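Local coordinates for tyrosinase (Aspergillus oryzae, PDB 6JU4), which probably oxidises L-tyrosine and L-dopa to L-dopaquinone with molecular oxygen at a dinuclear copper centre, as a tyrosinase of the melanin pathway, at residues Q42-V47 against K180-G185; P148-A153 against L168-L173; M176-V181 against Q190-N195; F227-D232 against H359-P364; E469-L474 against P544-V549. All blocks are in the same frame, centred on the assembly; numbering follows the deposited sequence.

Contact 1. Residues Q42-V47 against K180-G185; sequences QLTLFV and KVLVPG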
# COMPACT_ATOMS: atom_id res chain seq x y z
N GLN B 42 10.01 -25.99 8.17
CA GLN B 42 10.39 -24.84 9.01
C GLN B 42 9.47 -23.66 8.76
O GLN B 42 9.09 -22.97 9.72
CB GLN B 42 11.85 -24.42 8.81
CG GLN B 42 12.86 -25.29 9.53
CD GLN B 42 14.27 -24.75 9.46
OE1 GLN B 42 14.48 -23.54 9.37
NE2 GLN B 42 15.25 -25.64 9.52
N LEU B 43 9.12 -23.40 7.50
CA LEU B 43 8.19 -22.29 7.21
C LEU B 43 6.86 -22.53 7.91
O LEU B 43 6.31 -21.64 8.55
CB LEU B 43 7.96 -22.15 5.70
CG LEU B 43 6.91 -21.12 5.25
CD1 LEU B 43 7.27 -19.73 5.74
CD2 LEU B 43 6.77 -21.17 3.73
N THR B 44 6.35 -23.74 7.78
CA THR B 44 5.08 -24.09 8.42
C THR B 44 5.17 -23.91 9.92
O THR B 44 4.27 -23.33 10.54
CB THR B 44 4.73 -25.56 8.10
OG1 THR B 44 4.53 -25.69 6.69
CG2 THR B 44 3.46 -25.98 8.81
N LEU B 45 6.24 -24.44 10.53
CA LEU B 45 6.38 -24.31 11.99
C LEU B 45 6.43 -22.84 12.40
O LEU B 45 5.80 -22.48 13.40
CB LEU B 45 7.66 -24.98 12.48
CG LEU B 45 7.62 -26.51 12.56
CD1 LEU B 45 9.02 -27.02 12.85
CD2 LEU B 45 6.63 -26.95 13.63
N PHE B 46 7.16 -21.99 11.69
CA PHE B 46 7.28 -20.58 12.10
C PHE B 46 5.92 -19.91 11.94
O PHE B 46 5.47 -19.19 12.83
CB PHE B 46 8.34 -19.88 11.25
CG PHE B 46 8.75 -18.48 11.65
CD1 PHE B 46 8.37 -17.86 12.82
CD2 PHE B 46 9.59 -17.73 10.80
CE1 PHE B 46 8.79 -16.58 13.16
CE2 PHE B 46 9.99 -16.45 11.11
CZ PHE B 46 9.58 -15.84 12.29
N VAL B 47 5.26 -20.16 10.81
CA VAL B 47 3.93 -19.55 10.59
C VAL B 47 2.93 -19.99 11.65
O VAL B 47 2.19 -19.20 12.26
CB VAL B 47 3.40 -19.88 9.18
CG1 VAL B 47 1.93 -19.48 9.00
CG2 VAL B 47 4.26 -19.19 8.13
N LYS B 180 1.36 -20.18 2.22
CA LYS B 180 0.99 -21.59 2.11
C LYS B 180 1.78 -22.41 3.12
O LYS B 180 3.00 -22.29 3.18
CB LYS B 180 1.32 -22.11 0.71
CG LYS B 180 0.30 -21.79 -0.36
CD LYS B 180 0.79 -22.34 -1.70
CE LYS B 180 0.41 -23.80 -1.89
NZ LYS B 180 0.66 -24.29 -3.28
N VAL B 181 1.05 -23.23 3.87
CA VAL B 181 1.69 -24.06 4.88
C VAL B 181 1.27 -25.51 4.67
O VAL B 181 0.22 -25.79 4.10
CB VAL B 181 1.35 -23.66 6.33
CG1 VAL B 181 1.90 -22.28 6.67
CG2 VAL B 181 -0.15 -23.68 6.61
N LEU B 182 2.13 -26.41 5.16
CA LEU B 182 1.81 -27.83 5.13
C LEU B 182 0.74 -28.16 6.16
O LEU B 182 0.59 -27.46 7.17
CB LEU B 182 3.06 -28.65 5.47
CG LEU B 182 4.24 -28.60 4.52
CD1 LEU B 182 5.45 -29.31 5.11
CD2 LEU B 182 3.86 -29.21 3.17
N VAL B 183 0.01 -29.23 5.88
CA VAL B 183 -0.95 -29.77 6.84
C VAL B 183 -0.45 -31.12 7.33
O VAL B 183 -0.51 -32.10 6.57
CB VAL B 183 -2.37 -29.89 6.25
CG1 VAL B 183 -3.31 -30.58 7.24
CG2 VAL B 183 -2.91 -28.51 5.87
N PRO B 184 0.07 -31.20 8.54
CA PRO B 184 0.67 -32.48 8.94
C PRO B 184 -0.36 -33.59 8.86
O PRO B 184 -1.51 -33.41 9.27
CB PRO B 184 1.08 -32.24 10.40
CG PRO B 184 1.15 -30.76 10.54
CD PRO B 184 0.12 -30.20 9.61
N GLY B 185 0.01 -34.76 8.34
CA GLY B 185 -1.02 -35.80 8.27
C GLY B 185 -1.75 -35.85 6.94
O GLY B 185 -2.40 -36.85 6.61
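T44 turns OG1 to the side of its backbone N (chi1 -64°) and leaves CG2 anti to that nitrogen, so the hydroxyl faces the strand at L182 while the methyl lies against the carbonyl of L182. The backbone N of L182 donates to T44 OG1 across 2.9 Å, and the bond is nearly straight, 166° at the hydrogen. Threonine suits the place because it is small enough for a close helix-to-strand approach, with CA atoms of T44 and V181 4.9 Å apart, yet supplies an oxygen for a strand N-H. That oxygen is held twice, since it is also hydrogen-bonded to the carbonyl O of R40, one turn back; such a bond from a helical threonine to an earlier carbonyl is common. T44 CG2 packs 3.6 Å from L182 O, and L182 CB lies 3.5 Å from T44 OG1, the two side chains crossing at about a right angle. One turn on, V47 is rotated with CG1 anti to its backbone N, and this methyl meets V181 CG1 at 3.6 Å. Branched valines on both sides give a compact apolar contact between buried surfaces. L43 adds a looser touch, its CD2 4.0 Å from K180 O, an oxygen that accepts a hydrogen bond from R40. The axes of helix 42-47 and strand 180-182 pass 7.2 Å apart at 104°. Helix 41-55 thus lies across one face of the hairpin formed by strands 178-182 and 190-194, while L45, pointing away, packs on helices 103-129 and 135-144.

Contact 2. Residues P148-A153 against L168-L173; sequences PYWDFA and LRLPIL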
# COMPACT_ATOMS: atom_id res chain seq x y z
N PRO B 148 15.07 -16.05 11.69
CA PRO B 148 15.77 -15.41 10.57
C PRO B 148 15.97 -13.90 10.78
O PRO B 148 15.22 -13.24 11.51
CB PRO B 148 14.84 -15.65 9.39
CG PRO B 148 13.93 -16.78 9.79
CD PRO B 148 13.77 -16.62 11.28
N TYR B 149 17.00 -13.37 10.10
CA TYR B 149 17.22 -11.93 10.12
C TYR B 149 16.82 -11.29 8.79
O TYR B 149 16.88 -11.91 7.72
CB TYR B 149 18.66 -11.61 10.50
CG TYR B 149 19.70 -12.05 9.48
CD1 TYR B 149 20.28 -13.31 9.55
CD2 TYR B 149 20.12 -11.20 8.46
CE1 TYR B 149 21.24 -13.72 8.61
CE2 TYR B 149 21.05 -11.59 7.53
CZ TYR B 149 21.61 -12.85 7.61
OH TYR B 149 22.56 -13.21 6.66
N TRP B 150 16.42 -10.02 8.86
CA TRP B 150 16.21 -9.24 7.64
C TRP B 150 17.47 -8.46 7.30
O TRP B 150 17.86 -7.56 8.07
CB TRP B 150 15.04 -8.29 7.82
CG TRP B 150 14.93 -7.25 6.74
CD1 TRP B 150 15.11 -7.42 5.40
CD2 TRP B 150 14.61 -5.87 6.95
NE1 TRP B 150 14.92 -6.21 4.77
CE2 TRP B 150 14.61 -5.25 5.69
CE3 TRP B 150 14.31 -5.10 8.10
CZ2 TRP B 150 14.33 -3.88 5.50
CZ3 TRP B 150 14.04 -3.76 7.93
CH2 TRP B 150 14.05 -3.15 6.65
N ASP B 151 18.10 -8.78 6.17
CA ASP B 151 19.34 -8.04 5.83
C ASP B 151 18.98 -6.77 5.09
O ASP B 151 18.93 -6.73 3.86
CB ASP B 151 20.29 -8.91 5.01
CG ASP B 151 21.69 -8.33 5.02
OD1 ASP B 151 21.79 -7.08 5.21
OD2 ASP B 151 22.65 -9.09 4.81
N PHE B 152 18.70 -5.72 5.88
CA PHE B 152 18.20 -4.48 5.27
C PHE B 152 19.24 -3.81 4.38
O PHE B 152 18.85 -2.92 3.60
CB PHE B 152 17.74 -3.52 6.36
CG PHE B 152 18.68 -3.25 7.50
CD1 PHE B 152 19.89 -2.57 7.31
CD2 PHE B 152 18.36 -3.64 8.79
CE1 PHE B 152 20.74 -2.28 8.35
CE2 PHE B 152 19.21 -3.35 9.84
CZ PHE B 152 20.40 -2.67 9.64
N ALA B 153 20.50 -4.20 4.46
CA ALA B 153 21.57 -3.52 3.72
C ALA B 153 22.06 -4.31 2.51
O ALA B 153 22.95 -3.86 1.79
CB ALA B 153 22.76 -3.24 4.63
N LEU B 168 17.63 -2.29 -2.22
CA LEU B 168 17.33 -2.81 -0.89
C LEU B 168 15.83 -3.07 -0.78
O LEU B 168 15.07 -2.34 -1.41
CB LEU B 168 17.80 -1.77 0.14
CG LEU B 168 19.27 -1.38 0.04
CD1 LEU B 168 19.68 -0.45 1.20
CD2 LEU B 168 20.14 -2.63 0.03
N ARG B 169 15.39 -4.08 -0.03
CA ARG B 169 13.95 -4.31 0.07
C ARG B 169 13.56 -4.92 1.41
O ARG B 169 14.36 -5.62 2.01
CB ARG B 169 13.49 -5.31 -1.01
CG ARG B 169 13.61 -4.83 -2.44
CD ARG B 169 13.02 -5.86 -3.39
NE ARG B 169 13.01 -5.38 -4.77
CZ ARG B 169 12.69 -6.12 -5.82
NH1 ARG B 169 12.38 -7.40 -5.66
NH2 ARG B 169 12.69 -5.59 -7.04
N LEU B 170 12.31 -4.67 1.79
CA LEU B 170 11.70 -5.47 2.86
C LEU B 170 11.69 -6.94 2.48
O LEU B 170 11.65 -7.27 1.28
CB LEU B 170 10.29 -4.95 3.09
CG LEU B 170 10.08 -3.74 4.00
CD1 LEU B 170 10.93 -2.55 3.62
CD2 LEU B 170 8.59 -3.39 3.93
N PRO B 171 11.69 -7.85 3.45
CA PRO B 171 11.68 -9.28 3.12
C PRO B 171 10.49 -9.66 2.25
O PRO B 171 9.38 -9.16 2.45
CB PRO B 171 11.53 -9.97 4.47
CG PRO B 171 12.02 -8.97 5.46
CD PRO B 171 11.73 -7.60 4.91
N ILE B 172 10.71 -10.62 1.35
CA ILE B 172 9.61 -11.15 0.55
C ILE B 172 8.41 -11.49 1.41
O ILE B 172 7.27 -11.12 1.16
CB ILE B 172 10.07 -12.41 -0.21
CG1 ILE B 172 11.21 -12.09 -1.19
CG2 ILE B 172 8.90 -13.05 -0.95
CD1 ILE B 172 11.94 -13.33 -1.68
N LEU B 173 8.69 -12.25 2.48
CA LEU B 173 7.61 -12.76 3.32
C LEU B 173 6.80 -11.66 3.98
O LEU B 173 5.59 -11.82 4.18
CB LEU B 173 8.20 -13.64 4.43
CG LEU B 173 7.94 -15.12 4.28
CD1 LEU B 173 8.57 -15.88 5.44
CD2 LEU B 173 6.45 -15.46 4.20
O HOH W 1 17.47 -5.29 1.49
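The indole of W150 is held across the contact in two ways at once: its N-H bonds at the edge to a backbone carbonyl while a proline lies over one face. NE1 donates to R169 O at 2.9 Å, with the oxygen only 14° out of the ring plane. P171 CD sits 3.5 Å from the centroid of the five-membered ring, a CH-pi contact 14° off the ring normal. The opposite face receives F152 CB near its rim, so the indole lies between P171 of the other segment and F152 of its own. Tryptophan suits this place by joining a broad apolar surface to one directed donor, and chi1 of 168°, with CG anti to the backbone N, swings the ring across to the other segment. Both segments are irregular loops of the central tyrosinase domain and run antiparallel without forming a sheet. D151 shapes the first of them through an Asx turn, its OD1 accepting from A153 N at 3.2 Å. Water 1 bridges the backbones, accepting from R169 N at 2.8 Å and donating to D151 O. L168 fills the far end, its CD1 and CD2 each 3.5 Å from a carbonyl oxygen, those of F152 and A153 respectively. R169 points away, forming a salt bridge with E167 and a hydrogen bond to N245 O of the second subunit. The side chain of F152 approaches that of the copper ligand H332 to about 6 Å.

Contact 3. Residues M176-V181 against Q190-N195; sequences MPMVKV and QLSKPN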
# COMPACT_ATOMS: atom_id res chain seq x y z
N MET B 176 3.82 -10.42 1.83
CA MET B 176 2.79 -11.38 1.40
C MET B 176 1.65 -11.44 2.41
O MET B 176 1.89 -11.86 3.56
CB MET B 176 3.42 -12.78 1.30
CG MET B 176 4.44 -12.89 0.18
SD MET B 176 5.44 -14.38 0.28
CE MET B 176 4.16 -15.62 0.51
N PRO B 177 0.44 -11.04 2.07
CA PRO B 177 -0.68 -11.16 3.01
C PRO B 177 -0.97 -12.58 3.48
O PRO B 177 -1.42 -12.74 4.62
CB PRO B 177 -1.87 -10.64 2.19
CG PRO B 177 -1.25 -9.65 1.24
CD PRO B 177 0.07 -10.31 0.85
N MET B 178 -0.73 -13.56 2.61
CA MET B 178 -1.01 -14.96 2.92
C MET B 178 0.23 -15.82 2.67
O MET B 178 1.11 -15.40 1.93
CB MET B 178 -2.15 -15.52 2.06
CG MET B 178 -3.41 -14.67 2.05
SD MET B 178 -4.31 -14.71 3.61
CE MET B 178 -5.06 -16.35 3.46
N VAL B 179 0.24 -17.00 3.27
CA VAL B 179 1.35 -17.93 3.07
C VAL B 179 0.83 -19.36 3.10
O VAL B 179 -0.06 -19.69 3.89
CB VAL B 179 2.46 -17.70 4.12
CG1 VAL B 179 1.90 -17.80 5.53
CG2 VAL B 179 3.62 -18.65 3.89
N LYS B 180 1.36 -20.18 2.22
CA LYS B 180 0.99 -21.59 2.11
C LYS B 180 1.78 -22.41 3.12
O LYS B 180 3.00 -22.29 3.18
CB LYS B 180 1.32 -22.11 0.71
CG LYS B 180 0.30 -21.79 -0.36
CD LYS B 180 0.79 -22.34 -1.70
CE LYS B 180 0.41 -23.80 -1.89
NZ LYS B 180 0.66 -24.29 -3.28
N VAL B 181 1.05 -23.23 3.87
CA VAL B 181 1.69 -24.06 4.88
C VAL B 181 1.27 -25.51 4.67
O VAL B 181 0.22 -25.79 4.10
CB VAL B 181 1.35 -23.66 6.33
CG1 VAL B 181 1.90 -22.28 6.67
CG2 VAL B 181 -0.15 -23.68 6.61
N GLN B 190 -1.59 -28.39 1.07
CA GLN B 190 -1.18 -27.12 1.65
C GLN B 190 -2.38 -26.18 1.76
O GLN B 190 -3.29 -26.25 0.94
CB GLN B 190 -0.11 -26.44 0.80
CG GLN B 190 0.84 -27.39 0.10
CD GLN B 190 2.28 -26.90 0.16
OE1 GLN B 190 2.52 -25.70 0.21
NE2 GLN B 190 3.22 -27.84 0.14
N LEU B 191 -2.35 -25.33 2.77
CA LEU B 191 -3.41 -24.37 3.06
C LEU B 191 -2.81 -22.97 3.03
O LEU B 191 -1.73 -22.75 3.61
CB LEU B 191 -4.05 -24.64 4.42
CG LEU B 191 -5.19 -25.66 4.51
CD1 LEU B 191 -5.60 -25.91 5.95
CD2 LEU B 191 -6.39 -25.19 3.69
N SER B 192 -3.52 -22.07 2.39
CA SER B 192 -3.16 -20.65 2.46
C SER B 192 -3.77 -20.02 3.71
O SER B 192 -4.99 -20.07 3.87
CB SER B 192 -3.66 -19.92 1.21
OG SER B 192 -3.29 -18.55 1.28
N LYS B 193 -2.91 -19.46 4.55
CA LYS B 193 -3.35 -18.84 5.79
C LYS B 193 -2.82 -17.42 5.92
O LYS B 193 -1.82 -17.06 5.29
CB LYS B 193 -2.87 -19.66 7.00
CG LYS B 193 -3.46 -21.06 7.03
CD LYS B 193 -3.14 -21.75 8.34
CE LYS B 193 -3.92 -23.04 8.51
NZ LYS B 193 -3.39 -23.80 9.67
N PRO B 194 -3.47 -16.59 6.71
CA PRO B 194 -2.97 -15.23 6.96
C PRO B 194 -1.54 -15.31 7.48
O PRO B 194 -1.20 -16.12 8.35
CB PRO B 194 -3.92 -14.66 8.01
CG PRO B 194 -5.19 -15.45 7.79
CD PRO B 194 -4.73 -16.85 7.46
N ASN B 195 -0.70 -14.44 6.93
CA ASN B 195 0.74 -14.49 7.23
C ASN B 195 1.01 -13.66 8.47
O ASN B 195 0.80 -12.44 8.48
CB ASN B 195 1.50 -13.94 6.01
CG ASN B 195 3.00 -13.88 6.23
OD1 ASN B 195 3.53 -14.35 7.26
ND2 ASN B 195 3.71 -13.27 5.30
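V181 and L191 form one hydrogen-bonded pair of this antiparallel beta hairpin, V181 N to L191 O at 2.8 Å and L191 N to V181 O. V179 and K193 form the next, its bond from K193 N to V179 O almost straight at 173°. Beyond the last pair the ladder continues into the loop: N195 N donates to P177 O at 3.0 Å, and N195 ND2 reaches M176 O at 2.9 Å, that oxygen lying close to the amide plane. With CG anti to the backbone N (chi1 177°), the N195 amide is carried back over the neighbouring segment, where asparagine can imitate a backbone N-H; its OD1 accepts from L197 N. Between the paired residues CA-H...O contacts fill in, such as K180 CA to L191 O at 3.3 Å.

Packing differs on the two faces. On that of V179 and V181, V181 CG2 crosses the K193 chain at CD, 4.0 Å away, and the extended lysine runs on to a salt bridge with E48 on helix 41-55. On the other, K180 bends at chi3 (85°), which lays CE 3.5 Å from Q190 OE1. M178, bent twice, curls its CE to 3.6 Å from P194 N, a place where a flexible thioether can follow the surface of a proline. S192 OG lies 3.3 Å from M178 CB and hydrogen-bonds to Q235 of the second subunit. The hairpin is therefore held chiefly by its backbone, which leaves V179 and V181 to meet helix 41-55 on one face, while S192 and M178 meet the second subunit.

Contact 4. Residues F227-D232 against H359-P364; sequences FDLPFD and HMSSVP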
# COMPACT_ATOMS: atom_id res chain seq x y z
N PHE B 227 2.97 9.76 22.25
CA PHE B 227 2.82 9.85 20.80
C PHE B 227 1.65 10.77 20.41
O PHE B 227 0.76 10.95 21.24
CB PHE B 227 2.62 8.46 20.19
CG PHE B 227 1.53 7.65 20.84
CD1 PHE B 227 0.21 7.85 20.49
CD2 PHE B 227 1.83 6.69 21.80
CE1 PHE B 227 -0.81 7.11 21.08
CE2 PHE B 227 0.82 5.94 22.38
CZ PHE B 227 -0.50 6.15 22.02
N ASP B 228 1.69 11.30 19.20
CA ASP B 228 0.70 12.18 18.59
C ASP B 228 -0.04 11.47 17.45
O ASP B 228 -1.13 11.87 17.01
CB ASP B 228 1.36 13.45 18.04
CG ASP B 228 1.53 14.61 18.97
OD1 ASP B 228 1.06 14.58 20.13
OD2 ASP B 228 2.16 15.63 18.56
N LEU B 229 0.52 10.39 16.93
CA LEU B 229 -0.12 9.63 15.87
C LEU B 229 -1.28 8.82 16.42
O LEU B 229 -1.22 8.48 17.62
CB LEU B 229 0.91 8.66 15.27
CG LEU B 229 2.06 9.35 14.53
CD1 LEU B 229 3.16 8.33 14.24
CD2 LEU B 229 1.54 9.99 13.25
N PRO B 230 -2.32 8.53 15.65
CA PRO B 230 -3.52 7.89 16.23
C PRO B 230 -3.38 6.39 16.45
O PRO B 230 -4.22 5.59 16.03
CB PRO B 230 -4.58 8.16 15.15
CG PRO B 230 -3.80 8.16 13.88
CD PRO B 230 -2.51 8.86 14.23
N PHE B 231 -2.34 5.96 17.17
CA PHE B 231 -2.12 4.55 17.39
C PHE B 231 -3.20 3.92 18.26
O PHE B 231 -3.44 2.71 18.14
CB PHE B 231 -0.74 4.31 18.04
CG PHE B 231 0.42 4.56 17.11
CD1 PHE B 231 0.48 3.96 15.86
CD2 PHE B 231 1.46 5.41 17.48
CE1 PHE B 231 1.53 4.20 15.00
CE2 PHE B 231 2.52 5.64 16.62
CZ PHE B 231 2.57 5.02 15.39
N ASP B 232 -3.88 4.72 19.07
CA ASP B 232 -5.04 4.26 19.82
C ASP B 232 -6.20 3.86 18.92
O ASP B 232 -7.08 3.11 19.35
CB ASP B 232 -5.51 5.35 20.79
CG ASP B 232 -5.84 6.66 20.11
OD1 ASP B 232 -5.05 7.11 19.26
OD2 ASP B 232 -6.88 7.27 20.42
N HIS B 359 3.69 2.11 12.70
CA HIS B 359 4.21 1.68 14.00
C HIS B 359 5.72 1.69 14.07
O HIS B 359 6.24 2.10 15.13
CB HIS B 359 3.65 0.27 14.28
CG HIS B 359 2.16 0.37 14.50
ND1 HIS B 359 1.26 0.59 13.49
CD2 HIS B 359 1.45 0.31 15.66
CE1 HIS B 359 0.05 0.67 14.00
NE2 HIS B 359 0.12 0.49 15.33
N MET B 360 6.44 1.21 13.04
CA MET B 360 7.89 1.07 13.20
C MET B 360 8.61 2.38 13.45
O MET B 360 9.74 2.32 13.96
CB MET B 360 8.51 0.36 11.98
CG MET B 360 8.37 -1.16 12.11
SD MET B 360 9.59 -1.84 13.26
CE MET B 360 11.09 -1.66 12.30
N SER B 361 8.01 3.54 13.16
CA SER B 361 8.72 4.79 13.44
C SER B 361 8.66 5.22 14.90
O SER B 361 9.33 6.19 15.24
CB SER B 361 8.16 5.93 12.59
OG SER B 361 6.86 6.29 13.04
N SER B 362 7.87 4.57 15.73
CA SER B 362 7.48 5.08 17.04
C SER B 362 7.91 4.13 18.15
O SER B 362 7.38 3.02 18.22
CB SER B 362 5.94 5.19 17.03
OG SER B 362 5.43 5.58 18.30
N VAL B 363 8.86 4.51 19.00
CA VAL B 363 9.37 3.58 20.01
C VAL B 363 8.26 2.97 20.86
O VAL B 363 8.34 1.78 21.18
CB VAL B 363 10.45 4.17 20.94
CG1 VAL B 363 10.68 3.25 22.14
CG2 VAL B 363 11.77 4.33 20.21
N PRO B 364 7.23 3.69 21.29
CA PRO B 364 6.20 3.06 22.12
C PRO B 364 5.46 1.91 21.45
O PRO B 364 4.92 1.07 22.20
CB PRO B 364 5.23 4.21 22.44
CG PRO B 364 6.04 5.46 22.23
CD PRO B 364 6.99 5.13 21.11
O HOH W 2 -1.56 0.75 17.62
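F231 lays CD1 over one face of the H359 imidazole, 3.5 Å from NE2 and offset toward the rim, while at the edge of that imidazole a water sits in the ring plane. The two rings are oblique, with planes at 48° and centroids 4.6 Å apart. F231 in turn receives L229 CB over one of its own faces, and its CD2 lies above the ring of F227. These groups join two loops of the central tyrosinase domain, one leading toward helix 258-265 and the other, opening with the short 3-10 turn 359-361, running toward helix 371-389. The turn is closed by S362 N bonding to H359 O. With CG anti to the carbonyl carbon (chi1 -68°), the H359 imidazole turns back toward F231, and the two side chains run antiparallel past one another. Phenylalanine fits because its flat ring reaches two points of the other loop at once: CE2 touches S362 OG at 3.4 Å, and CE1 lies near H359 CA. A histidine gives its partner an aromatic face while keeping a polar nitrogen at the rim. Farther out, F227 CD2 meets P364 CB at 4.3 Å, and L229 CD1 approaches S361 OG, whose hydroxyl is hydrogen-bonded to the carbonyl oxygens of G341 and G358. The loop 359-364 is also second shell to the copper site: M360 O accepts from ND1 of the copper ligand H336, and V363 O weakly from that of H71. No direct hydrogen bond joins the two segments; water 2 links them, donating to F231 O at 2.8 Å and hydrogen-bonded to H359 NE2 at 2.9 Å.

Contact 5. Residues E469-L474 against P544-V549; sequences EEDYIL and PARLAV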
# COMPACT_ATOMS: atom_id res chain seq x y z
N GLU B 469 40.44 10.45 -4.79
CA GLU B 469 40.79 9.74 -3.57
C GLU B 469 40.70 10.68 -2.37
O GLU B 469 41.69 11.24 -1.90
CB GLU B 469 42.20 9.14 -3.67
N GLU B 470 39.47 10.85 -1.91
CA GLU B 470 39.17 11.62 -0.71
C GLU B 470 37.77 11.28 -0.23
O GLU B 470 36.96 10.75 -1.00
CB GLU B 470 39.30 13.12 -0.94
CG GLU B 470 38.23 13.68 -1.87
CD GLU B 470 38.78 14.75 -2.80
OE1 GLU B 470 39.63 14.40 -3.65
OE2 GLU B 470 38.37 15.92 -2.68
N ASP B 471 37.52 11.54 1.05
CA ASP B 471 36.22 11.19 1.61
C ASP B 471 35.61 12.42 2.27
O ASP B 471 36.34 13.28 2.77
CB ASP B 471 36.37 10.04 2.62
CG ASP B 471 35.00 9.48 2.99
OD1 ASP B 471 34.18 9.25 2.07
OD2 ASP B 471 34.70 9.25 4.18
N TYR B 472 34.29 12.51 2.26
CA TYR B 472 33.56 13.51 3.02
C TYR B 472 32.47 12.81 3.85
O TYR B 472 31.80 11.92 3.36
CB TYR B 472 32.89 14.56 2.13
CG TYR B 472 33.82 15.42 1.32
CD1 TYR B 472 34.42 14.92 0.17
CD2 TYR B 472 34.13 16.72 1.73
CE1 TYR B 472 35.28 15.70 -0.57
CE2 TYR B 472 34.99 17.51 0.97
CZ TYR B 472 35.56 16.98 -0.17
OH TYR B 472 36.44 17.71 -0.95
N ILE B 473 32.31 13.29 5.08
CA ILE B 473 31.26 12.85 5.98
C ILE B 473 30.56 14.05 6.58
O ILE B 473 31.18 15.13 6.71
CB ILE B 473 31.80 11.93 7.09
CG1 ILE B 473 32.90 12.59 7.91
CG2 ILE B 473 32.23 10.59 6.51
CD1 ILE B 473 33.43 11.71 9.02
N LEU B 474 29.29 13.87 6.92
CA LEU B 474 28.55 14.85 7.71
C LEU B 474 28.42 14.34 9.15
O LEU B 474 28.02 13.19 9.39
CB LEU B 474 27.15 15.05 7.13
CG LEU B 474 27.14 15.81 5.79
CD1 LEU B 474 25.92 15.43 4.95
CD2 LEU B 474 27.17 17.31 6.06
N PRO B 544 27.35 9.58 5.09
CA PRO B 544 28.30 9.71 3.98
C PRO B 544 27.99 11.02 3.24
O PRO B 544 26.81 11.38 3.13
CB PRO B 544 27.96 8.52 3.07
CG PRO B 544 27.12 7.61 3.91
CD PRO B 544 26.40 8.46 4.92
N ALA B 545 29.01 11.69 2.73
CA ALA B 545 28.76 12.91 1.95
C ALA B 545 29.63 12.97 0.70
O ALA B 545 29.56 13.93 -0.06
CB ALA B 545 28.96 14.14 2.82
N ARG B 546 30.44 11.94 0.47
CA ARG B 546 31.47 12.03 -0.56
C ARG B 546 30.87 12.29 -1.93
O ARG B 546 31.32 13.21 -2.64
CB ARG B 546 32.30 10.75 -0.59
CG ARG B 546 33.53 10.81 -1.46
CD ARG B 546 33.22 10.65 -2.95
NE ARG B 546 34.47 10.88 -3.69
CZ ARG B 546 34.89 12.11 -3.97
NH1 ARG B 546 34.16 13.16 -3.60
NH2 ARG B 546 36.04 12.28 -4.61
N LEU B 547 29.89 11.48 -2.31
CA LEU B 547 29.31 11.62 -3.65
C LEU B 547 28.51 12.90 -3.80
O LEU B 547 28.63 13.60 -4.82
CB LEU B 547 28.48 10.38 -3.98
CG LEU B 547 29.27 9.07 -4.11
CD1 LEU B 547 28.29 7.92 -4.30
CD2 LEU B 547 30.25 9.14 -5.27
N ALA B 548 27.72 13.27 -2.79
CA ALA B 548 26.96 14.51 -2.88
C ALA B 548 27.86 15.74 -2.92
O ALA B 548 27.52 16.73 -3.59
CB ALA B 548 26.00 14.58 -1.70
N VAL B 549 29.00 15.72 -2.23
CA VAL B 549 29.96 16.82 -2.34
C VAL B 549 30.53 16.94 -3.75
O VAL B 549 30.65 18.03 -4.31
CB VAL B 549 31.11 16.67 -1.32
CG1 VAL B 549 32.26 17.60 -1.70
CG2 VAL B 549 30.63 16.96 0.09
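A545 N donates to Y472 O at 2.9 Å, approaching from above the carbonyl plane, 42° out of it. The bond marks a strand-to-helix junction in the C-terminal tyrosinase domain: strand 538-544 runs antiparallel to strand 470-478, then A545 takes the N-cap position of helix 546-555. A small alanine suits this sharp turn, its CB tucked 3.9 Å from L474 CG. One helical turn later, V549 CG1 stands 3.6 Å from the centroid of the Y472 ring, only 8° off the normal, a CH-pi contact over the middle of the face. Tyrosine offers valine this flat surface and carries its hydroxyl onward to E470 OE2 and to K553. R546 bends at chi2 (-78°), which lays its long chain along the strand and sets E470 O over one guanidinium face; NH2 bonds to the carbonyl of G468. The E470 carboxylate is nearby but forms no salt bridge with it. D471 has a carboxylate that forms a salt bridge with R289 and a hydrogen bond with the hydroxyl of Y603; its OD1 lies in van der Waals contact with R546 CB, 3.6 Å away.

Overall arrangement
Contacts 1 and 3 share K180 and V181: one hairpin is zipped by backbone bonds in contact 3 and covered by a helix in contact 1, which is the more buried of the two. Contact 2 also lies in the interior, and its L173 touches both of them. Contacts 2 and 3 reach the second subunit, whereas the other three do not. Contacts 2 and 4 are loop-to-loop meetings near the copper ligands, about 6 Å apart at their nearest atoms, and each combines an aromatic ring with a bridging water. Contact 5, buried in the C-terminal domain, stands about 48 Å from contact 1 between centres and joins strand to helix through CH-pi packing.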